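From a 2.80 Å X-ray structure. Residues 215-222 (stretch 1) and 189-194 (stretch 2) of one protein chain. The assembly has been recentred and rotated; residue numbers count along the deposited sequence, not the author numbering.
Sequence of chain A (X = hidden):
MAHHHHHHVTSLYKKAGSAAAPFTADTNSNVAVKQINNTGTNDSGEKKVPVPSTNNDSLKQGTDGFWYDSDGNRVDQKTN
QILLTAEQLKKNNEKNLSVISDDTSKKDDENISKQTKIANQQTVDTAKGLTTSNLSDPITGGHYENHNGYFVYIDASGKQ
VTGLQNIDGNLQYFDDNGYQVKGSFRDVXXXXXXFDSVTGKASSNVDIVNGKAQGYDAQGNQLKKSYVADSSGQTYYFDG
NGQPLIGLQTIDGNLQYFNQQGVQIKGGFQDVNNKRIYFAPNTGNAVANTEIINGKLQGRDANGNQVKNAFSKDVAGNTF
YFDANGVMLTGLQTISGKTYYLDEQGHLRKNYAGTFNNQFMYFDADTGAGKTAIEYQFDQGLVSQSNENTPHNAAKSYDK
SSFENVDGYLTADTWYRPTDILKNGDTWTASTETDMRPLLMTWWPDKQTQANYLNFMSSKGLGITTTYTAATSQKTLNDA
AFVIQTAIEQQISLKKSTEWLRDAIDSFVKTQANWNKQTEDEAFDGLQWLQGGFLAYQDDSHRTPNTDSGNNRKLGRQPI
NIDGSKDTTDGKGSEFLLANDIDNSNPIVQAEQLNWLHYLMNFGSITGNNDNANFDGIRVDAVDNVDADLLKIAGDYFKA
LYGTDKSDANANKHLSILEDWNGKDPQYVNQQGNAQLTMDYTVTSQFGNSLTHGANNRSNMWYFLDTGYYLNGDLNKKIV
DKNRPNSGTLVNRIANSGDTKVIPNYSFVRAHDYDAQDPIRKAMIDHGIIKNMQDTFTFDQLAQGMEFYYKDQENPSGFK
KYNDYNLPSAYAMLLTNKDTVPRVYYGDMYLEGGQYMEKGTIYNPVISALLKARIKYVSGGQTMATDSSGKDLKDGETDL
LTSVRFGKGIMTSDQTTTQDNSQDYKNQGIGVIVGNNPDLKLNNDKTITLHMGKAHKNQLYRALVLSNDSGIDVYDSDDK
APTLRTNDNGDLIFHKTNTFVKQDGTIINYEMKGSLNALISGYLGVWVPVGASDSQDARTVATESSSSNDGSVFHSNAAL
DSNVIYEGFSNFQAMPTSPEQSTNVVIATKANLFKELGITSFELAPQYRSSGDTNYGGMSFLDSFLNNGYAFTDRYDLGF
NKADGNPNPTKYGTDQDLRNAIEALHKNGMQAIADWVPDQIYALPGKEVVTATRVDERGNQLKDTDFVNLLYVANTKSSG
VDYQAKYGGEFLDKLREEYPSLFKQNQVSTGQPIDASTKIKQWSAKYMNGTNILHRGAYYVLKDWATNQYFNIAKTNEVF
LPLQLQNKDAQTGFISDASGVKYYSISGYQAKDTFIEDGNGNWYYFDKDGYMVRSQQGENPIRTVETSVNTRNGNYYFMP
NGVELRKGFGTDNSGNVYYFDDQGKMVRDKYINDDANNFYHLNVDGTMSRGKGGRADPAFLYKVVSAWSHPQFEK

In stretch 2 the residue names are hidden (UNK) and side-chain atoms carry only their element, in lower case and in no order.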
# COMPACT_ATOMS: atom_id res chain seq x y z
N GLY A 215 39.48 -6.87 -23.67
CA GLY A 215 38.33 -6.63 -22.79
C GLY A 215 38.80 -6.40 -21.38
O GLY A 215 39.88 -6.84 -21.02
N TYR A 216 38.00 -5.70 -20.58
CA TYR A 216 38.35 -5.45 -19.18
C TYR A 216 37.11 -5.44 -18.33
O TYR A 216 36.06 -5.04 -18.79
CB TYR A 216 39.11 -4.12 -19.02
CG TYR A 216 40.44 -4.14 -19.71
CD1 TYR A 216 40.56 -3.69 -21.02
CD2 TYR A 216 41.57 -4.64 -19.08
CE1 TYR A 216 41.78 -3.72 -21.67
CE2 TYR A 216 42.79 -4.69 -19.72
CZ TYR A 216 42.90 -4.23 -21.02
OH TYR A 216 44.09 -4.27 -21.67
N ASP A 217 37.25 -5.89 -17.10
CA ASP A 217 36.12 -5.95 -16.18
C ASP A 217 36.06 -4.68 -15.33
O ASP A 217 36.86 -3.75 -15.50
CB ASP A 217 36.18 -7.24 -15.35
CG ASP A 217 37.21 -7.20 -14.24
OD1 ASP A 217 38.04 -6.26 -14.13
OD2 ASP A 217 37.20 -8.15 -13.44
N ALA A 218 35.11 -4.65 -14.41
CA ALA A 218 34.93 -3.51 -13.51
C ALA A 218 36.13 -3.30 -12.60
O ALA A 218 36.43 -2.18 -12.23
CB ALA A 218 33.67 -3.69 -12.68
N GLN A 219 36.82 -4.38 -12.24
CA GLN A 219 38.04 -4.26 -11.40
C GLN A 219 39.33 -4.01 -12.19
O GLN A 219 40.40 -3.84 -11.59
CB GLN A 219 38.17 -5.48 -10.48
CG GLN A 219 37.13 -5.44 -9.37
CD GLN A 219 37.28 -6.56 -8.36
OE1 GLN A 219 37.39 -7.74 -8.73
NE2 GLN A 219 37.26 -6.21 -7.06
N GLY A 220 39.23 -3.99 -13.51
CA GLY A 220 40.37 -3.66 -14.36
C GLY A 220 41.24 -4.82 -14.82
O GLY A 220 42.38 -4.62 -15.23
N ASN A 221 40.68 -6.03 -14.78
CA ASN A 221 41.40 -7.22 -15.20
C ASN A 221 41.13 -7.53 -16.67
O ASN A 221 39.98 -7.49 -17.11
CB ASN A 221 40.98 -8.43 -14.37
CG ASN A 221 41.08 -8.17 -12.88
OD1 ASN A 221 42.18 -8.07 -12.33
ND2 ASN A 221 39.93 -8.05 -12.22
N GLN A 222 42.19 -7.87 -17.41
CA GLN A 222 41.99 -8.34 -18.77
C GLN A 222 41.12 -9.60 -18.73
O GLN A 222 41.42 -10.55 -18.00
CB GLN A 222 43.32 -8.60 -19.49
CG GLN A 222 43.13 -8.85 -21.00
CD GLN A 222 44.41 -8.92 -21.78
OE1 GLN A 222 45.50 -8.68 -21.26
NE2 GLN A 222 44.29 -9.28 -23.06
N UNK A 189 47.76 0.43 -10.04
CA UNK A 189 48.39 -0.87 -9.75
C UNK A 189 48.52 -1.67 -11.04
O UNK A 189 49.05 -1.14 -12.02
c UNK A 189 47.63 -0.87 -7.32
o UNK A 189 48.64 -0.29 -6.92
n UNK A 189 46.48 -0.85 -6.63
c UNK A 189 47.64 -1.63 -8.64
N UNK A 190 48.06 -2.92 -11.06
CA UNK A 190 48.14 -3.73 -12.28
C UNK A 190 46.87 -3.67 -13.10
O UNK A 190 46.71 -4.42 -14.06
N UNK A 191 45.95 -2.78 -12.74
CA UNK A 191 44.62 -2.78 -13.31
C UNK A 191 44.39 -1.66 -14.33
O UNK A 191 44.81 -0.53 -14.15
c UNK A 191 43.34 -6.25 -10.74
c UNK A 191 43.58 -2.68 -12.18
c UNK A 191 43.81 -5.17 -11.70
n UNK A 191 43.84 -6.10 -9.35
c UNK A 191 43.72 -3.76 -11.10
N UNK A 192 43.71 -2.01 -15.42
CA UNK A 192 43.30 -1.09 -16.46
C UNK A 192 41.80 -0.90 -16.29
O UNK A 192 41.01 -1.71 -16.75
c UNK A 192 44.58 1.01 -20.04
c UNK A 192 43.75 -0.71 -18.94
n UNK A 192 43.63 0.46 -20.79
c UNK A 192 43.63 -1.70 -17.83
c UNK A 192 43.11 -0.62 -20.13
n UNK A 192 44.68 0.31 -18.92
N UNK A 193 41.40 0.16 -15.60
CA UNK A 193 39.99 0.34 -15.23
C UNK A 193 39.33 1.48 -16.00
O UNK A 193 39.80 2.62 -15.96
c UNK A 193 40.89 0.16 -11.43
c UNK A 193 39.84 0.62 -13.72
c UNK A 193 40.88 -0.18 -12.90
c UNK A 193 38.41 0.30 -13.28
N UNK A 194 38.25 1.16 -16.71
CA UNK A 194 37.41 2.17 -17.36
C UNK A 194 36.43 2.70 -16.35
O UNK A 194 35.97 1.97 -15.48
c UNK A 194 34.33 2.42 -19.21
o UNK A 194 33.18 5.22 -21.28
c UNK A 194 36.24 3.62 -20.03
c UNK A 194 34.02 4.35 -20.62
c UNK A 194 35.40 4.51 -20.70
c UNK A 194 33.48 3.30 -19.88
c UNK A 194 36.63 1.58 -18.55
c UNK A 194 35.71 2.56 -19.28

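Position 189 carries four side-chain atoms: a CB and a second carbon that bears one oxygen and one nitrogen. That short, forked amide is asparagine. Asn-189 stays out of reach of stretch 1, so the contact asks nothing of it.

Position 190 has no side-chain atoms, which makes it glycine. Stretch 1 leaves room for a CB here, so this contact does not account for the absence; Gly-190 comes no nearer than its O, 4.5 Å from Gly-220 O.

Position 191 shows four carbons in an unbranched row ending in a nitrogen, with CA-to-CB pointing toward stretch 1. The row runs past the turn of stretch 1, and its second carbon packs against the carbonyl of Gln-219. An unbranched chain of this length with a terminal nitrogen is lysine. In Lys-191 the CG lies 3.4 Å from Gln-219 O, so it is the aliphatic stem that covers the turn. Farther out, the modelled chain runs too close to Asn-221 for any rule to be drawn from it.

Position 192 has a CB and a five-membered ring of three carbons and two nitrogens. The CB sits over one face of the Tyr-216 ring, 3.6 Å from Tyr-216 CE2, and the ring at 192 turns its edge to that face, the centroids 4.9 Å apart and the planes at 57°. This is an imidazole, so the residue is His-192.

Position 193 has four carbons, forked at the first, one arm two carbons long; the short arm meets the carbonyl of Ala-218 and the long arm the CA of Gly-220. That fork is isoleucine: Ile-193 CG2 lies 3.3 Å from Ala-218 O and Ile-193 CG1 3.8 Å from Gly-220 CA.

Position 194 has a CB and a six-carbon ring bearing an oxygen, hence tyrosine. The end of Tyr-194 leads away from stretch 1, and its hydroxyl is satisfied elsewhere in the structure.

The contact works by laying a strand against a tight turn. Asp-217 to Gly-220 form a type I turn, closed by Gly-220 N to Asp-217 O at 3.1 Å; Asp-217 OD1 also accepts Asn-221 N at 2.7 Å, tying the turn to the residue that follows it. Three carbonyls of the turn, those of Ala-218, Gln-219 and Gly-220, face the strand, but only one is bonded to it: His-192 N donates to Gly-220 O at 2.9 Å, the sole hydrogen bond between the stretches. Glycine is required at 220 twice over, since a CB would collide with Lys-191 CB and Ile-193 CG1, and the backbone angles would jam it against the preceding carbonyl. The rule is a bare turn corner, one backbone bond and an aromatic flank.

Stretch 2 189-194: NGKHIY
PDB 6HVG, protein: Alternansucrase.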